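Local atomic coordinates of putative O-acetylhomoserine (Thiol)-lyase (Campylobacter jejuni, PDB entry 4OC9), a protein that probably catalyses the pyridoxal-phosphate-dependent transfer of the aminocarboxypropyl group of O-acetylhomoserine to sulfide or a thiol, a reaction known in the trans-sulfuration enzyme family. Residues 130-135 with 324-329; 183-188 with 332-337; 318-323 with 328-333. All coordinates share one frame; numbering follows the deposited sequence.

Contact 1 (130-135 with 324-329); sequences FDIDDL and NAYHNL
A single phenol-to-carboxylate hydrogen bond joins Y326 to D133, and each partner sits in a type I beta turn. One turn, D131 to D134, follows strand 126-130 at the margin of the large sheet of this PLP-dependent fold; the other, N324 to H327, leads into helix 327-333. Y326 OH donates to D133 OD2 over 2.7 Å and meets the lone pair on the syn side, that of the other oxygen. That second oxygen, D133 OD1, lies in the plane of the ring at its edge, 3.2 Å from Y326 CE1. Carboxylate and ring planes are 26° apart, although the two side chains run at about a right angle.

The next shell adds charge. K107 NZ forms a salt bridge with D133 OD2 and a hydrogen bond with Y326 OH, so lysine, aspartate and tyrosine close a polar triangle, which probably steadies the negative charge of D133. Y326 occupies the N-cap position of the helix and its ring touches A160; CG lies beside the backbone N (chi1 -60°), bringing the hydroxyl to D133. The backbone of D133 is held by an Asx turn: D133 N donates to D131 OD1 at 3.0 Å, reaching that oxygen from above the carboxylate plane.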
ATOM      1  N   PHE D 130     -17.763  -9.108  36.765  1.00 22.66           N
ATOM      2  CA  PHE D 130     -17.126  -9.662  37.970  1.00 22.10           C
ATOM      3  C   PHE D 130     -15.969  -8.725  38.259  1.00 23.18           C
ATOM      4  O   PHE D 130     -15.505  -8.001  37.367  1.00 23.17           O
ATOM      5  CB  PHE D 130     -16.677 -11.135  37.880  1.00 20.74           C
ATOM      6  CG  PHE D 130     -15.463 -11.373  37.018  1.00 20.83           C
ATOM      7  CD1 PHE D 130     -15.586 -11.626  35.675  1.00 20.42           C
ATOM      8  CD2 PHE D 130     -14.189 -11.389  37.592  1.00 19.48           C
ATOM      9  CE1 PHE D 130     -14.466 -11.870  34.906  1.00 21.95           C
ATOM     10  CE2 PHE D 130     -13.069 -11.648  36.836  1.00 19.27           C
ATOM     11  CZ  PHE D 130     -13.206 -11.876  35.482  1.00 22.08           C
ATOM     12  N   ASP D 131     -15.532  -8.731  39.511  1.00 22.35           N
ATOM     13  CA  ASP D 131     -14.451  -7.888  39.956  1.00 26.27           C
ATOM     14  C   ASP D 131     -13.128  -8.683  39.967  1.00 26.65           C
ATOM     15  O   ASP D 131     -13.000  -9.666  40.719  1.00 23.25           O
ATOM     16  CB  ASP D 131     -14.800  -7.375  41.363  1.00 26.13           C
ATOM     17  CG  ASP D 131     -13.762  -6.398  41.941  1.00 27.80           C
ATOM     18  OD1 ASP D 131     -12.767  -6.000  41.275  1.00 22.33           O
ATOM     19  OD2 ASP D 131     -13.969  -6.016  43.111  1.00 32.50           O
ATOM     20  N   ILE D 132     -12.156  -8.262  39.157  1.00 23.65           N
ATOM     21  CA  ILE D 132     -10.866  -8.966  39.124  1.00 25.07           C
ATOM     22  C   ILE D 132     -10.148  -8.883  40.458  1.00 25.56           C
ATOM     23  O   ILE D 132      -9.246  -9.672  40.712  1.00 28.94           O
ATOM     24  CB  ILE D 132      -9.817  -8.447  38.122  1.00 28.91           C
ATOM     25  CG1 ILE D 132      -9.753  -6.943  38.260  1.00 32.36           C
ATOM     26  CG2 ILE D 132     -10.160  -8.798  36.709  1.00 29.01           C
ATOM     27  CD1 ILE D 132      -8.393  -6.436  37.886  1.00 38.65           C
ATOM     28  N   ASP D 133     -10.478  -7.882  41.265  1.00 25.72           N
ATOM     29  CA  ASP D 133      -9.848  -7.710  42.580  1.00 25.84           C
ATOM     30  C   ASP D 133     -10.473  -8.565  43.672  1.00 26.27           C
ATOM     31  O   ASP D 133      -9.938  -8.654  44.750  1.00 33.01           O
ATOM     32  CB  ASP D 133      -9.880  -6.240  42.995  1.00 28.88           C
ATOM     33  CG  ASP D 133      -8.955  -5.368  42.153  1.00 31.49           C
ATOM     34  OD1 ASP D 133      -7.907  -5.870  41.716  1.00 31.83           O
ATOM     35  OD2 ASP D 133      -9.243  -4.156  41.999  1.00 38.49           O
ATOM     36  N   ASP D 134     -11.592  -9.217  43.379  1.00 28.40           N
ATOM     37  CA  ASP D 134     -12.279 -10.067  44.340  1.00 25.72           C
ATOM     38  C   ASP D 134     -12.887 -11.251  43.561  1.00 21.41           C
ATOM     39  O   ASP D 134     -14.077 -11.279  43.263  1.00 15.12           O
ATOM     40  CB  ASP D 134     -13.384  -9.259  45.033  1.00 31.73           C
ATOM     41  CG  ASP D 134     -14.135 -10.067  46.076  1.00 33.05           C
ATOM     42  OD1 ASP D 134     -13.631 -11.140  46.502  1.00 30.61           O
ATOM     43  OD2 ASP D 134     -15.229  -9.604  46.461  1.00 41.44           O
ATOM     44  N   LEU D 135     -12.058 -12.245  43.308  1.00 20.92           N
ATOM     45  CA  LEU D 135     -12.458 -13.401  42.532  1.00 22.54           C
ATOM     46  C   LEU D 135     -13.608 -14.237  43.005  1.00 27.50           C
ATOM     47  O   LEU D 135     -14.164 -15.006  42.216  1.00 31.08           O
ATOM     48  CB  LEU D 135     -11.232 -14.237  42.135  1.00 24.94           C
ATOM     49  CG  LEU D 135     -10.222 -13.456  41.252  1.00 25.70           C
ATOM     50  CD1 LEU D 135      -9.012 -14.311  40.912  1.00 27.27           C
ATOM     51  CD2 LEU D 135     -10.858 -12.932  39.958  1.00 27.22           C
ATOM     52  N   ASN D 324       1.848   1.341  44.437  1.00 17.82           N
ATOM     53  CA  ASN D 324       0.684   0.966  43.637  1.00 18.44           C
ATOM     54  C   ASN D 324       0.095  -0.381  44.104  1.00 16.23           C
ATOM     55  O   ASN D 324       0.820  -1.296  44.438  1.00 16.22           O
ATOM     56  CB  ASN D 324       1.033   0.906  42.159  1.00 18.28           C
ATOM     57  CG  ASN D 324      -0.216   1.013  41.298  1.00 19.49           C
ATOM     58  OD1 ASN D 324      -0.930   2.036  41.313  1.00 25.90           O
ATOM     59  ND2 ASN D 324      -0.425   0.051  40.494  1.00 19.54           N
ATOM     60  N   ALA D 325      -1.221  -0.512  44.021  1.00 15.48           N
ATOM     61  CA  ALA D 325      -1.940  -1.715  44.455  1.00 16.23           C
ATOM     62  C   ALA D 325      -1.651  -2.974  43.621  1.00 15.59           C
ATOM     63  O   ALA D 325      -1.886  -4.076  44.082  1.00 16.71           O
ATOM     64  CB  ALA D 325      -3.439  -1.443  44.444  1.00 16.70           C
ATOM     65  N   TYR D 326      -1.178  -2.794  42.401  1.00 15.20           N
ATOM     66  CA  TYR D 326      -0.882  -3.913  41.564  1.00 14.35           C
ATOM     67  C   TYR D 326       0.604  -4.189  41.464  1.00 13.62           C
ATOM     68  O   TYR D 326       1.010  -5.037  40.690  1.00 13.68           O
ATOM     69  CB  TYR D 326      -1.507  -3.682  40.178  1.00 15.28           C
ATOM     70  CG  TYR D 326      -3.000  -3.542  40.291  1.00 15.19           C
ATOM     71  CD1 TYR D 326      -3.799  -4.658  40.462  1.00 15.42           C
ATOM     72  CD2 TYR D 326      -3.621  -2.296  40.243  1.00 15.75           C
ATOM     73  CE1 TYR D 326      -5.172  -4.535  40.612  1.00 15.79           C
ATOM     74  CE2 TYR D 326      -5.007  -2.169  40.388  1.00 15.59           C
ATOM     75  CZ  TYR D 326      -5.768  -3.290  40.569  1.00 14.89           C
ATOM     76  OH  TYR D 326      -7.123  -3.182  40.674  1.00 16.01           O
ATOM     77  N   HIS D 327       1.404  -3.511  42.277  1.00 13.50           N
ATOM     78  CA  HIS D 327       2.867  -3.671  42.246  1.00 15.12           C
ATOM     79  C   HIS D 327       3.350  -5.110  42.480  1.00 14.99           C
ATOM     80  O   HIS D 327       4.235  -5.580  41.770  1.00 14.22           O
ATOM     81  CB  HIS D 327       3.550  -2.657  43.183  1.00 15.00           C
ATOM     82  CG  HIS D 327       5.046  -2.664  43.102  1.00 15.09           C
ATOM     83  ND1 HIS D 327       5.745  -1.976  42.134  1.00 15.21           N
ATOM     84  CD2 HIS D 327       5.981  -3.227  43.910  1.00 14.58           C
ATOM     85  CE1 HIS D 327       7.044  -2.123  42.341  1.00 14.63           C
ATOM     86  NE2 HIS D 327       7.212  -2.889  43.405  1.00 14.44           N
ATOM     87  N   ASN D 328       2.792  -5.791  43.475  1.00 16.66           N
ATOM     88  CA  ASN D 328       3.161  -7.198  43.747  1.00 16.37           C
ATOM     89  C   ASN D 328       2.778  -8.132  42.594  1.00 15.55           C
ATOM     90  O   ASN D 328       3.534  -9.026  42.235  1.00 14.22           O
ATOM     91  CB  ASN D 328       2.552  -7.699  45.049  1.00 15.50           C
ATOM     92  CG  ASN D 328       3.225  -7.106  46.262  1.00 16.05           C
ATOM     93  OD1 ASN D 328       4.379  -6.674  46.204  1.00 15.10           O
ATOM     94  ND2 ASN D 328       2.522  -7.116  47.385  1.00 16.79           N
ATOM     95  N   LEU D 329       1.595  -7.921  42.027  1.00 16.16           N
ATOM     96  CA  LEU D 329       1.151  -8.716  40.877  1.00 16.76           C
ATOM     97  C   LEU D 329       2.099  -8.416  39.693  1.00 15.83           C
ATOM     98  O   LEU D 329       2.395  -9.302  38.890  1.00 14.71           O
ATOM     99  CB  LEU D 329      -0.301  -8.411  40.522  1.00 18.23           C
ATOM    100  CG  LEU D 329      -1.281  -8.942  41.568  1.00 18.84           C
ATOM    101  CD1 LEU D 329      -2.690  -8.416  41.423  1.00 18.86           C
ATOM    102  CD2 LEU D 329      -1.268 -10.463  41.486  1.00 21.06           C
TER

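Contact 2 (183-188 with 332-337); sequences TVATPF and KYFDKN
Where A185 faces F334, a methyl group and one corner of a phenyl ring make the apolar half of this contact. A185 CB points at the other segment and comes within 4.0 Å of F334 CE2, approaching the ring obliquely. F334 is the first residue to leave helical geometry after helix 327-333; its CG stands anti to its own carbonyl carbon (chi1 -68°), which swings the ring across to the alanine. The ring also meets that of F330, four residues earlier in the chain, with planes at about 40°, while A185 touches S153, so the pair is part of a wider buried layer.

The second kind of touch sets an aliphatic chain against a backbone carbonyl. K336 CD lies 4.0 Å from F188 O, a van der Waals approach made by the middle of the lysine chain. The ring of F188 itself leads off to L289 and A290 of helix 276-309.

Polar bonds shape 183-188 from within and from outside. T186 OG1 accepts from F188 N at 3.2 Å with an N-H...acceptor angle of 137°, and V184 O receives S340 OG. The contact thus sets the type I beta turn F334 to N337, where the chain leaves helix 327-333, against the ST turn of T186 in the loop between strands 177-181 and 199-203; T186 also touches Y207, next to K206, the predicted pyridoxal phosphate lysine.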
ATOM      1  N   THR D 183      -3.277  -7.049  24.921  1.00 11.06           N
ATOM      2  CA  THR D 183      -2.883  -5.909  24.095  1.00 10.78           C
ATOM      3  C   THR D 183      -1.860  -4.964  24.657  1.00 11.98           C
ATOM      4  O   THR D 183      -0.816  -4.694  24.047  1.00 13.85           O
ATOM      5  CB  THR D 183      -4.097  -5.038  23.780  1.00 10.79           C
ATOM      6  OG1 THR D 183      -5.090  -5.797  23.049  1.00 11.35           O
ATOM      7  CG2 THR D 183      -3.674  -3.858  22.969  1.00  9.94           C
ATOM      8  N   VAL D 184      -2.118  -4.459  25.855  1.00 12.10           N
ATOM      9  CA  VAL D 184      -1.209  -3.521  26.458  1.00 11.18           C
ATOM     10  C   VAL D 184       0.148  -4.080  26.905  1.00 10.34           C
ATOM     11  O   VAL D 184       1.209  -3.451  26.708  1.00 10.12           O
ATOM     12  CB  VAL D 184      -1.875  -2.866  27.672  1.00 12.43           C
ATOM     13  CG1 VAL D 184      -0.926  -1.822  28.279  1.00 12.95           C
ATOM     14  CG2 VAL D 184      -3.167  -2.215  27.254  1.00 11.20           C
ATOM     15  N   ALA D 185       0.141  -5.234  27.542  1.00  9.49           N
ATOM     16  CA  ALA D 185       1.393  -5.820  28.012  1.00  9.48           C
ATOM     17  C   ALA D 185       2.276  -6.275  26.869  1.00  9.86           C
ATOM     18  O   ALA D 185       3.494  -6.142  26.913  1.00  9.57           O
ATOM     19  CB  ALA D 185       1.097  -6.984  28.930  1.00  9.75           C
ATOM     20  N   THR D 186       1.631  -6.803  25.829  1.00  9.91           N
ATOM     21  CA  THR D 186       2.262  -7.336  24.607  1.00  9.77           C
ATOM     22  C   THR D 186       2.860  -8.704  24.977  1.00 10.72           C
ATOM     23  O   THR D 186       3.126  -9.001  26.131  1.00  8.64           O
ATOM     24  CB  THR D 186       3.413  -6.500  24.000  1.00  9.23           C
ATOM     25  OG1 THR D 186       4.614  -6.680  24.759  1.00  9.59           O
ATOM     26  CG2 THR D 186       3.039  -5.057  23.881  1.00  9.22           C
ATOM     27  N   PRO D 187       3.084  -9.552  23.973  1.00 13.76           N
ATOM     28  CA  PRO D 187       3.652 -10.856  24.294  1.00 14.16           C
ATOM     29  C   PRO D 187       5.072 -10.768  24.835  1.00 13.20           C
ATOM     30  O   PRO D 187       5.545 -11.758  25.388  1.00 13.01           O
ATOM     31  CB  PRO D 187       3.684 -11.571  22.939  1.00 14.57           C
ATOM     32  CG  PRO D 187       2.704 -10.842  22.081  1.00 14.54           C
ATOM     33  CD  PRO D 187       2.800  -9.416  22.532  1.00 14.23           C
ATOM     34  N   PHE D 188       5.729  -9.625  24.670  1.00 12.25           N
ATOM     35  CA  PHE D 188       7.091  -9.482  25.157  1.00 14.20           C
ATOM     36  C   PHE D 188       7.231  -9.138  26.611  1.00 13.52           C
ATOM     37  O   PHE D 188       8.321  -9.267  27.150  1.00 17.04           O
ATOM     38  CB  PHE D 188       7.898  -8.506  24.301  1.00 15.84           C
ATOM     39  CG  PHE D 188       8.094  -8.988  22.913  1.00 16.24           C
ATOM     40  CD1 PHE D 188       9.175  -9.766  22.605  1.00 16.91           C
ATOM     41  CD2 PHE D 188       7.163  -8.680  21.924  1.00 18.56           C
ATOM     42  CE1 PHE D 188       9.340 -10.233  21.325  1.00 19.11           C
ATOM     43  CE2 PHE D 188       7.325  -9.130  20.637  1.00 18.86           C
ATOM     44  CZ  PHE D 188       8.424  -9.910  20.338  1.00 18.86           C
ATOM     45  N   LYS D 332       5.203 -10.281  40.180  1.00 17.35           N
ATOM     46  CA  LYS D 332       4.929 -11.708  40.029  1.00 20.37           C
ATOM     47  C   LYS D 332       4.810 -12.193  38.584  1.00 18.05           C
ATOM     48  O   LYS D 332       5.345 -13.236  38.235  1.00 17.01           O
ATOM     49  CB  LYS D 332       3.651 -12.075  40.765  1.00 22.07           C
ATOM     50  CG  LYS D 332       3.341 -13.551  40.713  1.00 27.13           C
ATOM     51  CD  LYS D 332       2.033 -13.872  41.415  1.00 36.90           C
ATOM     52  CE  LYS D 332       1.719 -15.358  41.327  1.00 43.79           C
ATOM     53  NZ  LYS D 332       0.387 -15.681  41.909  1.00 52.91           N
ATOM     54  N   TYR D 333       4.121 -11.430  37.760  1.00 17.19           N
ATOM     55  CA  TYR D 333       3.927 -11.824  36.366  1.00 17.54           C
ATOM     56  C   TYR D 333       4.806 -11.201  35.274  1.00 18.07           C
ATOM     57  O   TYR D 333       4.908 -11.773  34.187  1.00 19.95           O
ATOM     58  CB  TYR D 333       2.491 -11.618  35.987  1.00 16.42           C
ATOM     59  CG  TYR D 333       1.543 -12.503  36.733  1.00 19.39           C
ATOM     60  CD1 TYR D 333       1.370 -13.819  36.350  1.00 21.63           C
ATOM     61  CD2 TYR D 333       0.756 -12.016  37.764  1.00 19.11           C
ATOM     62  CE1 TYR D 333       0.497 -14.648  37.018  1.00 21.86           C
ATOM     63  CE2 TYR D 333      -0.125 -12.832  38.419  1.00 22.53           C
ATOM     64  CZ  TYR D 333      -0.259 -14.156  38.038  1.00 22.63           C
ATOM     65  OH  TYR D 333      -1.175 -14.981  38.699  1.00 21.01           O
ATOM     66  N   PHE D 334       5.454 -10.071  35.536  1.00 17.61           N
ATOM     67  CA  PHE D 334       6.310  -9.395  34.507  1.00 18.19           C
ATOM     68  C   PHE D 334       7.809  -9.664  34.718  1.00 21.37           C
ATOM     69  O   PHE D 334       8.452  -9.001  35.531  1.00 24.99           O
ATOM     70  CB  PHE D 334       5.991  -7.907  34.500  1.00 15.23           C
ATOM     71  CG  PHE D 334       4.621  -7.583  33.991  1.00 14.44           C
ATOM     72  CD1 PHE D 334       3.498  -7.845  34.753  1.00 14.12           C
ATOM     73  CD2 PHE D 334       4.456  -6.941  32.792  1.00 13.99           C
ATOM     74  CE1 PHE D 334       2.238  -7.523  34.301  1.00 14.74           C
ATOM     75  CE2 PHE D 334       3.190  -6.608  32.336  1.00 15.06           C
ATOM     76  CZ  PHE D 334       2.076  -6.903  33.093  1.00 15.19           C
ATOM     77  N   ASP D 335       8.339 -10.646  33.985  1.00 24.65           N
ATOM     78  CA  ASP D 335       9.737 -11.057  34.116  1.00 27.83           C
ATOM     79  C   ASP D 335      10.819 -10.022  33.782  1.00 32.92           C
ATOM     80  O   ASP D 335      11.867 -10.013  34.441  1.00 34.16           O
ATOM     81  CB  ASP D 335       9.983 -12.365  33.366  1.00 28.87           C
ATOM     82  CG  ASP D 335       9.195 -13.552  33.952  1.00 34.91           C
ATOM     83  OD1 ASP D 335       8.552 -13.414  35.016  1.00 32.59           O
ATOM     84  OD2 ASP D 335       9.241 -14.651  33.332  1.00 50.04           O
ATOM     85  N   LYS D 336      10.586  -9.185  32.769  1.00 33.02           N
ATOM     86  CA  LYS D 336      11.563  -8.157  32.361  1.00 30.76           C
ATOM     87  C   LYS D 336      11.513  -6.771  33.062  1.00 26.21           C
ATOM     88  O   LYS D 336      12.197  -5.792  32.716  1.00 23.24           O
ATOM     89  CB  LYS D 336      11.471  -7.943  30.857  1.00 34.84           C
ATOM     90  CG  LYS D 336      12.057  -9.060  30.012  1.00 41.09           C
ATOM     91  CD  LYS D 336      12.009  -8.697  28.537  1.00 55.70           C
ATOM     92  CE  LYS D 336      12.732  -9.673  27.547  1.00 64.98           C
ATOM     93  NZ  LYS D 336      12.523 -11.147  27.708  1.00 70.66           N
ATOM     94  N   ASN D 337      10.695  -6.707  34.076  1.00 21.61           N
ATOM     95  CA  ASN D 337      10.511  -5.502  34.856  1.00 18.34           C
ATOM     96  C   ASN D 337      10.150  -4.229  34.056  1.00 17.40           C
ATOM     97  O   ASN D 337      10.687  -3.147  34.299  1.00 18.91           O
ATOM     98  CB  ASN D 337      11.698  -5.231  35.772  1.00 17.35           C
ATOM     99  CG  ASN D 337      11.325  -4.324  36.929  1.00 17.47           C
ATOM    100  OD1 ASN D 337      10.289  -4.517  37.566  1.00 13.80           O
ATOM    101  ND2 ASN D 337      12.181  -3.362  37.229  1.00 17.32           N
TER

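Contact 3 (318-323 with 328-333); sequences YPTLAS and NLFKKY
F330 carries its ring from helix 327-333 back onto P319 and T320, in the loop through which the chain arrives from strand 315-317. Read along the helix, N328 and L329 first supply carbonyls: N328 O accepts from K332 N, and L329 O from Y333 N. These bonds fix the helical frame from which the next side chain projects.

F330 then makes the whole contact. Its CG is anti to the backbone N (chi1 165°), a setting that extends the ring outward across the P319-T320 peptide. At the root of the side chain, F330 CB is 3.9 Å from P319 CB, and the same proline carbon lies at a similar distance from F330 CG. Along one flank, F330 CD2 comes to 3.7 Å from P319 O, in an oblique approach. Farther out, F330 CZ lies 4.0 Å from T320 CG2. The threonine methyl is anti to its carbonyl carbon, a torsion that leaves it near both F330 CE2 and CZ, with the two side chains running at a slant to one another. Other parts of the chain complete the surroundings: F330 also touches I161 and N337, and P319 packs on I159.

After F330, Y333 bonds through OH to D163 and E165.

On the facing segment, a type I turn from Y318 to L321, closed by L321 N to Y318 O at 3.1 Å, sets P319 and T320 side by side. Because F330 has no polar side-chain atom, its touch with P319 O and the two side chains is probably van der Waals in nature.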
ATOM      1  N   TYR D 318       0.506   3.444  37.905  1.00 12.98           N
ATOM      2  CA  TYR D 318       1.504   2.772  37.062  1.00 13.09           C
ATOM      3  C   TYR D 318       2.121   1.683  37.960  1.00 13.98           C
ATOM      4  O   TYR D 318       2.553   1.947  39.055  1.00 13.90           O
ATOM      5  CB  TYR D 318       2.499   3.754  36.422  1.00 11.75           C
ATOM      6  CG  TYR D 318       3.341   3.140  35.358  1.00 10.51           C
ATOM      7  CD1 TYR D 318       2.824   2.894  34.100  1.00  9.69           C
ATOM      8  CD2 TYR D 318       4.671   2.862  35.577  1.00 10.63           C
ATOM      9  CE1 TYR D 318       3.597   2.336  33.108  1.00  8.93           C
ATOM     10  CE2 TYR D 318       5.458   2.296  34.591  1.00  9.99           C
ATOM     11  CZ  TYR D 318       4.908   2.032  33.348  1.00  9.47           C
ATOM     12  OH  TYR D 318       5.725   1.465  32.367  1.00  8.38           O
ATOM     13  N   PRO D 319       2.159   0.447  37.482  1.00 16.79           N
ATOM     14  CA  PRO D 319       2.638  -0.685  38.267  1.00 15.77           C
ATOM     15  C   PRO D 319       4.056  -0.687  38.820  1.00 15.01           C
ATOM     16  O   PRO D 319       4.300  -1.379  39.785  1.00 13.44           O
ATOM     17  CB  PRO D 319       2.454  -1.874  37.301  1.00 17.24           C
ATOM     18  CG  PRO D 319       1.605  -1.373  36.188  1.00 17.16           C
ATOM     19  CD  PRO D 319       1.969   0.070  36.068  1.00 16.62           C
ATOM     20  N   THR D 320       4.975   0.078  38.236  1.00 15.05           N
ATOM     21  CA  THR D 320       6.325   0.099  38.735  1.00 13.27           C
ATOM     22  C   THR D 320       6.408   0.898  40.042  1.00 14.65           C
ATOM     23  O   THR D 320       7.402   0.787  40.769  1.00 12.41           O
ATOM     24  CB  THR D 320       7.309   0.713  37.734  1.00 13.69           C
ATOM     25  OG1 THR D 320       6.996   2.096  37.533  1.00 13.38           O
ATOM     26  CG2 THR D 320       7.294  -0.026  36.452  1.00 13.97           C
ATOM     27  N   LEU D 321       5.400   1.725  40.335  1.00 14.39           N
ATOM     28  CA  LEU D 321       5.404   2.508  41.563  1.00 15.11           C
ATOM     29  C   LEU D 321       5.135   1.558  42.747  1.00 17.63           C
ATOM     30  O   LEU D 321       4.089   0.921  42.808  1.00 19.80           O
ATOM     31  CB  LEU D 321       4.369   3.626  41.496  1.00 14.46           C
ATOM     32  CG  LEU D 321       4.608   4.723  40.464  1.00 13.41           C
ATOM     33  CD1 LEU D 321       3.438   5.699  40.383  1.00 14.09           C
ATOM     34  CD2 LEU D 321       5.882   5.462  40.763  1.00 12.71           C
ATOM     35  N   ALA D 322       6.094   1.469  43.672  1.00 16.16           N
ATOM     36  CA  ALA D 322       6.022   0.594  44.843  1.00 14.94           C
ATOM     37  C   ALA D 322       4.758   0.697  45.692  1.00 15.48           C
ATOM     38  O   ALA D 322       4.365  -0.271  46.343  1.00 14.53           O
ATOM     39  CB  ALA D 322       7.255   0.821  45.717  1.00 15.39           C
ATOM     40  N   SER D 323       4.137   1.869  45.706  1.00 16.28           N
ATOM     41  CA  SER D 323       2.910   2.085  46.471  1.00 16.22           C
ATOM     42  C   SER D 323       1.681   1.664  45.699  1.00 16.44           C
ATOM     43  O   SER D 323       0.551   1.637  46.234  1.00 17.46           O
ATOM     44  CB  SER D 323       2.752   3.567  46.807  1.00 16.81           C
ATOM     45  OG  SER D 323       3.825   4.032  47.582  1.00 16.60           O
ATOM     46  N   ASN D 328       2.792  -5.791  43.475  1.00 16.66           N
ATOM     47  CA  ASN D 328       3.161  -7.198  43.747  1.00 16.37           C
ATOM     48  C   ASN D 328       2.778  -8.132  42.594  1.00 15.55           C
ATOM     49  O   ASN D 328       3.534  -9.026  42.235  1.00 14.22           O
ATOM     50  CB  ASN D 328       2.552  -7.699  45.049  1.00 15.50           C
ATOM     51  CG  ASN D 328       3.225  -7.106  46.262  1.00 16.05           C
ATOM     52  OD1 ASN D 328       4.379  -6.674  46.204  1.00 15.10           O
ATOM     53  ND2 ASN D 328       2.522  -7.116  47.385  1.00 16.79           N
ATOM     54  N   LEU D 329       1.595  -7.921  42.027  1.00 16.16           N
ATOM     55  CA  LEU D 329       1.151  -8.716  40.877  1.00 16.76           C
ATOM     56  C   LEU D 329       2.099  -8.416  39.693  1.00 15.83           C
ATOM     57  O   LEU D 329       2.395  -9.302  38.890  1.00 14.71           O
ATOM     58  CB  LEU D 329      -0.301  -8.411  40.522  1.00 18.23           C
ATOM     59  CG  LEU D 329      -1.281  -8.942  41.568  1.00 18.84           C
ATOM     60  CD1 LEU D 329      -2.690  -8.416  41.423  1.00 18.86           C
ATOM     61  CD2 LEU D 329      -1.268 -10.463  41.486  1.00 21.06           C
ATOM     62  N   PHE D 330       2.557  -7.171  39.595  1.00 13.28           N
ATOM     63  CA  PHE D 330       3.469  -6.786  38.537  1.00 12.45           C
ATOM     64  C   PHE D 330       4.753  -7.581  38.665  1.00 13.07           C
ATOM     65  O   PHE D 330       5.201  -8.202  37.712  1.00 11.81           O
ATOM     66  CB  PHE D 330       3.744  -5.278  38.578  1.00 11.69           C
ATOM     67  CG  PHE D 330       4.924  -4.862  37.756  1.00 10.27           C
ATOM     68  CD1 PHE D 330       4.898  -4.935  36.387  1.00 10.25           C
ATOM     69  CD2 PHE D 330       6.036  -4.312  38.364  1.00 10.60           C
ATOM     70  CE1 PHE D 330       5.993  -4.517  35.628  1.00 10.37           C
ATOM     71  CE2 PHE D 330       7.122  -3.863  37.616  1.00  9.69           C
ATOM     72  CZ  PHE D 330       7.097  -3.967  36.253  1.00  9.70           C
ATOM     73  N   LYS D 331       5.345  -7.547  39.853  1.00 13.54           N
ATOM     74  CA  LYS D 331       6.584  -8.286  40.105  1.00 15.15           C
ATOM     75  C   LYS D 331       6.390  -9.784  39.893  1.00 15.49           C
ATOM     76  O   LYS D 331       7.295 -10.484  39.489  1.00 15.85           O
ATOM     77  CB  LYS D 331       7.103  -8.040  41.534  1.00 15.62           C
ATOM     78  CG  LYS D 331       7.589  -6.620  41.836  1.00 16.27           C
ATOM     79  CD  LYS D 331       8.794  -6.254  40.976  1.00 16.85           C
ATOM     80  CE  LYS D 331       9.315  -4.866  41.300  1.00 16.80           C
ATOM     81  NZ  LYS D 331      10.533  -4.504  40.551  1.00 17.06           N
ATOM     82  N   LYS D 332       5.203 -10.281  40.180  1.00 17.35           N
ATOM     83  CA  LYS D 332       4.929 -11.708  40.029  1.00 20.37           C
ATOM     84  C   LYS D 332       4.810 -12.193  38.584  1.00 18.05           C
ATOM     85  O   LYS D 332       5.345 -13.236  38.235  1.00 17.01           O
ATOM     86  CB  LYS D 332       3.651 -12.075  40.765  1.00 22.07           C
ATOM     87  CG  LYS D 332       3.341 -13.551  40.713  1.00 27.13           C
ATOM     88  CD  LYS D 332       2.033 -13.872  41.415  1.00 36.90           C
ATOM     89  CE  LYS D 332       1.719 -15.358  41.327  1.00 43.79           C
ATOM     90  NZ  LYS D 332       0.387 -15.681  41.909  1.00 52.91           N
ATOM     91  N   TYR D 333       4.121 -11.430  37.760  1.00 17.19           N
ATOM     92  CA  TYR D 333       3.927 -11.824  36.366  1.00 17.54           C
ATOM     93  C   TYR D 333       4.806 -11.201  35.274  1.00 18.07           C
ATOM     94  O   TYR D 333       4.908 -11.773  34.187  1.00 19.95           O
ATOM     95  CB  TYR D 333       2.491 -11.618  35.987  1.00 16.42           C
ATOM     96  CG  TYR D 333       1.543 -12.503  36.733  1.00 19.39           C
ATOM     97  CD1 TYR D 333       1.370 -13.819  36.350  1.00 21.63           C
ATOM     98  CD2 TYR D 333       0.756 -12.016  37.764  1.00 19.11           C
ATOM     99  CE1 TYR D 333       0.497 -14.648  37.018  1.00 21.86           C
ATOM    100  CE2 TYR D 333      -0.125 -12.832  38.419  1.00 22.53           C
ATOM    101  CZ  TYR D 333      -0.259 -14.156  38.038  1.00 22.63           C
ATOM    102  OH  TYR D 333      -1.175 -14.981  38.699  1.00 21.01           O
TER

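Followed from the N terminus, the chain first supplies 130-135, after strand 126-130, then 183-188, after strand 177-181; both belong to the large sheet's side of the fold. Much later come 318-323 and helix 327-333, beyond strand 315-317 of the smaller sheet. Contact 1 closes a loop of 188 intervening residues and contact 2 one of 143; their segments alternate, so these two long loops cross. Contact 3 is local, with only four residues between its segments. Y326 just before helix 327-333, F330 within it and F334 and K336 just after it thus join connecting loops of both sheets. H327 ND1 to P319 O links contacts 1 and 3, and N337 OD1 to K331 NZ links contacts 2 and 3.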